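Side-chain contact in SusD homolog (Bacteroides thetaiotaomicron VPI-5482, PDB 3FDH), which probably binds glycans at the outer membrane, as a member of the SusD/RagB family of sugar-binding lipoproteins: residues Met151-Gln154 and Gln155-Tyr158. Sequence-based numbering, arbitrary orientation.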
HETATM    1  N   MSE A 151      -3.956 -20.397 -15.128  1.00 31.90           N
HETATM    2  CA  MSE A 151      -4.026 -19.708 -13.875  1.00 30.29           C
HETATM    3  C   MSE A 151      -3.269 -20.532 -12.825  1.00 31.30           C
HETATM    4  O   MSE A 151      -3.361 -21.745 -12.760  1.00 32.36           O
HETATM    5  CB  MSE A 151      -5.469 -19.415 -13.493  1.00 31.05           C
HETATM    6  CG  MSE A 151      -6.120 -18.248 -14.314  1.00 27.90           C
HETATM    7 SE   MSE A 151      -7.904 -18.300 -13.806  0.75 34.66          SE
HETATM    8  CE  MSE A 151      -7.708 -17.255 -12.167  1.00 25.78           C
ATOM      9  N   ASP A 152      -2.420 -19.841 -12.090  1.00 31.13           N
ATOM     10  CA  ASP A 152      -1.677 -20.425 -10.968  1.00 30.15           C
ATOM     11  C   ASP A 152      -2.539 -20.157  -9.754  1.00 28.83           C
ATOM     12  O   ASP A 152      -3.280 -19.166  -9.708  1.00 29.88           O
ATOM     13  CB  ASP A 152      -0.352 -19.686 -10.690  1.00 28.22           C
ATOM     14  CG  ASP A 152       0.727 -19.955 -11.726  1.00 34.18           C
ATOM     15  OD1 ASP A 152       0.492 -20.717 -12.691  1.00 28.94           O
ATOM     16  OD2 ASP A 152       1.815 -19.369 -11.554  1.00 29.41           O
ATOM     17  N   THR A 153      -2.432 -21.023  -8.760  1.00 29.06           N
ATOM     18  CA  THR A 153      -3.133 -20.789  -7.505  1.00 27.23           C
ATOM     19  C   THR A 153      -2.372 -19.701  -6.813  1.00 27.27           C
ATOM     20  O   THR A 153      -1.190 -19.493  -7.080  1.00 30.17           O
ATOM     21  CB  THR A 153      -3.155 -22.000  -6.571  1.00 27.94           C
ATOM     22  OG1 THR A 153      -1.812 -22.321  -6.163  1.00 28.66           O
ATOM     23  CG2 THR A 153      -3.851 -23.189  -7.241  1.00 22.20           C
ATOM     24  N   GLN A 154      -3.055 -19.017  -5.909  1.00 27.46           N
ATOM     25  CA  GLN A 154      -2.427 -17.925  -5.172  1.00 27.88           C
ATOM     26  C   GLN A 154      -1.256 -18.481  -4.380  1.00 28.74           C
ATOM     27  O   GLN A 154      -0.216 -17.822  -4.190  1.00 27.50           O
ATOM     28  CB  GLN A 154      -3.422 -17.250  -4.225  1.00 29.02           C
ATOM     29  CG  GLN A 154      -2.956 -15.906  -3.713  1.00 28.50           C
ATOM     30  CD  GLN A 154      -3.689 -15.469  -2.517  1.00 30.73           C
ATOM     31  OE1 GLN A 154      -3.858 -16.240  -1.565  1.00 30.50           O
ATOM     32  NE2 GLN A 154      -4.112 -14.189  -2.513  1.00 29.81           N
ATOM     33  N   GLN A 155      -1.416 -19.718  -3.933  1.00 28.37           N
ATOM     34  CA  GLN A 155      -0.357 -20.363  -3.161  1.00 29.43           C
ATOM     35  C   GLN A 155       0.874 -20.570  -4.058  1.00 29.00           C
ATOM     36  O   GLN A 155       1.999 -20.315  -3.647  1.00 29.42           O
ATOM     37  CB  GLN A 155      -0.820 -21.666  -2.520  1.00 30.42           C
ATOM     38  CG  GLN A 155       0.238 -22.319  -1.643  1.00 31.47           C
ATOM     39  CD  GLN A 155      -0.229 -23.677  -1.089  1.00 34.28           C
ATOM     40  OE1 GLN A 155      -1.219 -24.258  -1.560  1.00 42.57           O
ATOM     41  NE2 GLN A 155       0.490 -24.186  -0.096  1.00 38.76           N
ATOM     42  N   GLU A 156       0.637 -20.991  -5.291  1.00 30.27           N
ATOM     43  CA  GLU A 156       1.718 -21.180  -6.248  1.00 30.07           C
ATOM     44  C   GLU A 156       2.425 -19.872  -6.542  1.00 29.69           C
ATOM     45  O   GLU A 156       3.629 -19.839  -6.722  1.00 28.32           O
ATOM     46  CB  GLU A 156       1.218 -21.800  -7.550  1.00 32.36           C
ATOM     47  CG  GLU A 156       0.935 -23.259  -7.388  1.00 30.18           C
ATOM     48  CD  GLU A 156       0.192 -23.881  -8.538  1.00 34.82           C
ATOM     49  OE1 GLU A 156      -0.481 -23.168  -9.314  1.00 31.42           O
ATOM     50  OE2 GLU A 156       0.245 -25.116  -8.619  1.00 40.64           O
ATOM     51  N   ILE A 157       1.663 -18.788  -6.557  1.00 29.29           N
ATOM     52  CA  ILE A 157       2.243 -17.477  -6.869  1.00 28.37           C
ATOM     53  C   ILE A 157       3.145 -17.099  -5.703  1.00 27.30           C
ATOM     54  O   ILE A 157       4.277 -16.637  -5.885  1.00 28.22           O
ATOM     55  CB  ILE A 157       1.164 -16.392  -7.167  1.00 27.78           C
ATOM     56  CG1 ILE A 157       0.345 -16.746  -8.416  1.00 31.26           C
ATOM     57  CG2 ILE A 157       1.878 -14.987  -7.345  1.00 27.16           C
ATOM     58  CD1 ILE A 157      -0.853 -15.819  -8.679  1.00 32.47           C
ATOM     59  N   TYR A 158       2.667 -17.329  -4.485  1.00 26.56           N
ATOM     60  CA  TYR A 158       3.462 -17.007  -3.284  1.00 25.82           C
ATOM     61  C   TYR A 158       4.763 -17.816  -3.203  1.00 27.96           C
ATOM     62  O   TYR A 158       5.808 -17.303  -2.772  1.00 29.92           O
ATOM     63  CB  TYR A 158       2.668 -17.030  -1.971  1.00 28.38           C
ATOM     64  CG  TYR A 158       2.232 -15.604  -1.613  1.00 28.44           C
ATOM     65  CD1 TYR A 158       1.064 -15.062  -2.084  1.00 31.38           C
ATOM     66  CD2 TYR A 158       3.055 -14.793  -0.895  1.00 27.49           C
ATOM     67  CE1 TYR A 158       0.707 -13.768  -1.794  1.00 27.14           C
ATOM     68  CE2 TYR A 158       2.731 -13.488  -0.625  1.00 29.59           C
ATOM     69  CZ  TYR A 158       1.543 -12.978  -1.066  1.00 29.23           C
ATOM     70  OH  TYR A 158       1.220 -11.683  -0.759  1.00 28.70           O
TER
HETATM   71  O   HOH W   1      -2.216 -24.128 -11.149  1.00 45.51           O
HETATM   72  O   HOH W   2      -1.567 -24.679  -4.933  1.00 32.38           O
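Thr153 and Glu156 form a capping box at the start of helix 154-171, each side chain bonding to the backbone N-H of the other. Thr153 OG1 accepts from Glu156 N at 2.9 Å, and Glu156 OE1 accepts from Thr153 N at 3.0 Å. The second bond is nearly straight, yet the donor comes from above the carboxylate plane, 36° out of it. With chi1 at 64°, OG1 of Thr153 sits between its own N and C and is thereby turned toward the first turn of the helix. Glu156, extended beyond CG, reaches back toward the cap and crosses the threonine side chain obliquely, with CG 3.2 Å from OG1. Water molecules extend both halves of the box: one donates to Glu156 OE1 and Met151 O, while another lies 2.7 Å from Thr153 OG1. The carboxylate of Asp152 stands almost perpendicular to that of Glu156, the planes 83° apart, and is turned to other partners: a salt bridge to Lys150 and bonds from Ser133 and Gln160. Its CB packs against CG1 of Ile157 at 3.8 Å, and Ile157 in turn lies on helix 106-127. Replacing Thr153 with valine would probably leave Glu156 N without its side-chain acceptor and fray the first turn. Behind the cap, ordinary helical bonding takes over, with Ile157 N donating to Thr153 O and Tyr158 N to Gln154 O. The reciprocal bonds mark the helix start just after the short strand and probably help to set it there, and a glutamate near the helix N-terminus is likely to be favoured in its charged form, despite the neighbouring aspartate.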